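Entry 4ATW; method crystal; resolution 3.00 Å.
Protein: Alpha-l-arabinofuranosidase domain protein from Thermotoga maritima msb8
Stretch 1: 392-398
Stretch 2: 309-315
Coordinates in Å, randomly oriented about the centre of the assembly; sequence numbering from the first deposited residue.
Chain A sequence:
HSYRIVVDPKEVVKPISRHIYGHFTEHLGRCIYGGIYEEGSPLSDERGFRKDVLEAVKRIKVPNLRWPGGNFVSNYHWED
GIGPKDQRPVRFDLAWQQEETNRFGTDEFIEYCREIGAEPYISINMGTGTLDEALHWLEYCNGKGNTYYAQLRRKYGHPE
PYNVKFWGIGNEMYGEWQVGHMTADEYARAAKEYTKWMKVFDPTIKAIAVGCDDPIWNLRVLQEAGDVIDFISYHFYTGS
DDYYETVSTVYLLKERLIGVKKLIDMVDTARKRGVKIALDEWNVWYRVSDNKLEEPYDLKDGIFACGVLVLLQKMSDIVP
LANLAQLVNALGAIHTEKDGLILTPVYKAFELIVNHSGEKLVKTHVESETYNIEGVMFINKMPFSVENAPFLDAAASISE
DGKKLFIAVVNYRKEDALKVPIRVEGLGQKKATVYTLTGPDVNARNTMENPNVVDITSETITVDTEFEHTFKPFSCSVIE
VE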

# COMPACT_ATOMS: atom_id res chain seq x y z
N LEU A 392 11.69 3.67 -19.84
CA LEU A 392 12.31 4.49 -18.81
C LEU A 392 11.31 5.52 -18.32
O LEU A 392 10.64 6.18 -19.12
CB LEU A 392 13.51 5.22 -19.39
CG LEU A 392 14.25 6.14 -18.42
CD1 LEU A 392 15.05 5.32 -17.44
CD2 LEU A 392 15.18 7.03 -19.18
N ASP A 393 11.20 5.66 -17.01
CA ASP A 393 10.30 6.67 -16.45
C ASP A 393 10.95 7.15 -15.18
O ASP A 393 11.86 6.50 -14.68
CB ASP A 393 8.92 6.10 -16.16
CG ASP A 393 7.90 7.19 -15.81
OD1 ASP A 393 8.02 8.33 -16.33
OD2 ASP A 393 6.96 6.90 -15.03
N ALA A 394 10.51 8.29 -14.66
CA ALA A 394 11.13 8.80 -13.45
C ALA A 394 10.37 9.96 -12.78
O ALA A 394 9.48 10.59 -13.37
CB ALA A 394 12.52 9.22 -13.76
N ALA A 395 10.75 10.24 -11.53
CA ALA A 395 10.09 11.26 -10.76
C ALA A 395 11.06 11.93 -9.82
O ALA A 395 11.76 11.28 -9.06
CB ALA A 395 8.94 10.66 -9.98
N ALA A 396 11.07 13.25 -9.87
CA ALA A 396 11.96 14.05 -9.08
C ALA A 396 11.27 14.70 -7.90
O ALA A 396 10.32 15.47 -8.07
CB ALA A 396 12.58 15.11 -9.96
N SER A 397 11.75 14.40 -6.69
CA SER A 397 11.15 14.98 -5.50
C SER A 397 12.17 15.83 -4.77
O SER A 397 13.37 15.65 -4.95
CB SER A 397 10.65 13.87 -4.58
OG SER A 397 11.48 12.72 -4.70
N ILE A 398 11.67 16.75 -3.95
CA ILE A 398 12.48 17.66 -3.16
C ILE A 398 12.13 17.51 -1.69
O ILE A 398 10.95 17.33 -1.36
CB ILE A 398 12.17 19.06 -3.54
CG1 ILE A 398 12.95 19.40 -4.78
CG2 ILE A 398 12.45 19.99 -2.41
CD1 ILE A 398 12.96 20.89 -5.07
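Stretch 2, residues 309-315: LVLLQKM

How does the backbone of stretch 2 run against that of stretch 1? Residues 392-398 form an extended β-strand, while 309-313 belong to an α-helix that begins earlier in the chain. Their N-to-C directions differ by 50°, so the helix crosses the strand obliquely while both run broadly the same way, and their axes approach to 8.0 Å. The nearest backbone point pairs A395 with V310, whose CA atoms lie 6.2 Å apart. At the end of the helix, Q313 N donates to L309 O at 2.8 Å, and K314 N, just beyond it, to V310 O at 3.2 Å. K314 is the first residue to leave helical phi/psi, and M315 follows it outside the helix, its N bonded to L312 O at 2.8 Å.

Which residues of each stretch face the other? The alternation of the strand sends the CA-to-CB bonds of D393, A395 and S397 toward the helix and those of A394 and A396 away. On stretch 2 the bonds of V310, Q313 and K314 point toward the strand; their spacing of three and four residues is about one helical turn, which gathers them on one face. L311 points away, and L309, L312 and M315 make no contact.

What fills the middle of the contact? A395, with its small methyl group, packs against V310: A395 CB lies 3.7 Å from V310 CG1, an apolar contact where the backbones are nearest. With chi1 in t, V310 also brings CG1 to 4.0 Å from A394 C, so the valine touches the strand backbone as well. The aliphatic part of K314 passes beside the same alanine, with K314 CD 4.3 Å from A395 CB.

How is the charge of K314 met? Its side chain is extended from chi2 to chi4, all t, and carries the ammonium group to the start of the strand. There K314 NZ forms a salt bridge with D393, hydrogen-bonding to D393 OD1 at 2.8 Å and weakly to D393 OD2 at 3.1 Å. A further hydrogen bond runs from K314 NZ to A394 O at 3.3 Å. A394 thus takes part through its carbonyl although its methyl points away.

Does Q313 make a similar polar link farther along the strand? It comes close without bonding: Q313 NE2 is 3.5 Å from S397 OG, but the angle is poor, and Q313 NE2 is 3.8 Å from A395 O. Q313 OE1 and S397 OG find hydrogen bonds elsewhere in the structure. Across this end the two stretches are in contact without a hydrogen bond.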

# COMPACT_ATOMS: atom_id res chain seq x y z
N LEU A 309 5.34 2.78 -7.16
CA LEU A 309 5.69 3.87 -6.24
C LEU A 309 6.05 5.15 -6.99
O LEU A 309 5.69 6.25 -6.56
CB LEU A 309 6.84 3.47 -5.30
CG LEU A 309 6.52 2.42 -4.23
CD1 LEU A 309 7.80 2.05 -3.51
CD2 LEU A 309 5.47 2.94 -3.28
N VAL A 310 6.76 5.01 -8.10
CA VAL A 310 7.11 6.18 -8.87
C VAL A 310 5.84 6.83 -9.43
O VAL A 310 5.70 8.07 -9.41
CB VAL A 310 8.01 5.84 -10.05
CG1 VAL A 310 8.31 7.10 -10.83
CG2 VAL A 310 9.29 5.17 -9.57
N LEU A 311 4.92 5.99 -9.94
CA LEU A 311 3.65 6.44 -10.50
C LEU A 311 2.90 7.23 -9.42
O LEU A 311 2.54 8.40 -9.60
CB LEU A 311 2.86 5.21 -10.92
CG LEU A 311 1.51 5.54 -11.55
CD1 LEU A 311 1.73 6.29 -12.84
CD2 LEU A 311 0.73 4.29 -11.83
N LEU A 312 2.69 6.58 -8.27
CA LEU A 312 2.01 7.20 -7.15
C LEU A 312 2.71 8.48 -6.79
O LEU A 312 2.07 9.50 -6.53
CB LEU A 312 1.98 6.27 -5.93
CG LEU A 312 1.13 5.01 -6.15
CD1 LEU A 312 1.29 4.10 -4.97
CD2 LEU A 312 -0.35 5.36 -6.33
N GLN A 313 4.03 8.44 -6.80
CA GLN A 313 4.80 9.61 -6.43
C GLN A 313 4.25 10.79 -7.23
O GLN A 313 4.04 11.90 -6.69
CB GLN A 313 6.29 9.34 -6.68
CG GLN A 313 7.23 10.33 -6.01
CD GLN A 313 8.56 9.70 -5.52
OE1 GLN A 313 8.56 8.88 -4.58
NE2 GLN A 313 9.69 10.11 -6.13
N LYS A 314 3.94 10.55 -8.50
CA LYS A 314 3.44 11.66 -9.29
C LYS A 314 1.97 11.74 -9.47
O LYS A 314 1.52 12.53 -10.29
CB LYS A 314 4.14 11.74 -10.67
CG LYS A 314 4.50 10.44 -11.34
CD LYS A 314 5.48 10.72 -12.47
CE LYS A 314 5.67 9.53 -13.39
NZ LYS A 314 6.49 9.93 -14.56
N MET A 315 1.21 10.97 -8.70
CA MET A 315 -0.25 11.01 -8.79
C MET A 315 -0.92 11.11 -7.43
O MET A 315 -2.15 11.09 -7.33
CB MET A 315 -0.78 9.76 -9.49
CG MET A 315 -0.85 9.89 -10.99
SD MET A 315 -1.22 8.34 -11.77
CE MET A 315 -2.94 8.18 -11.39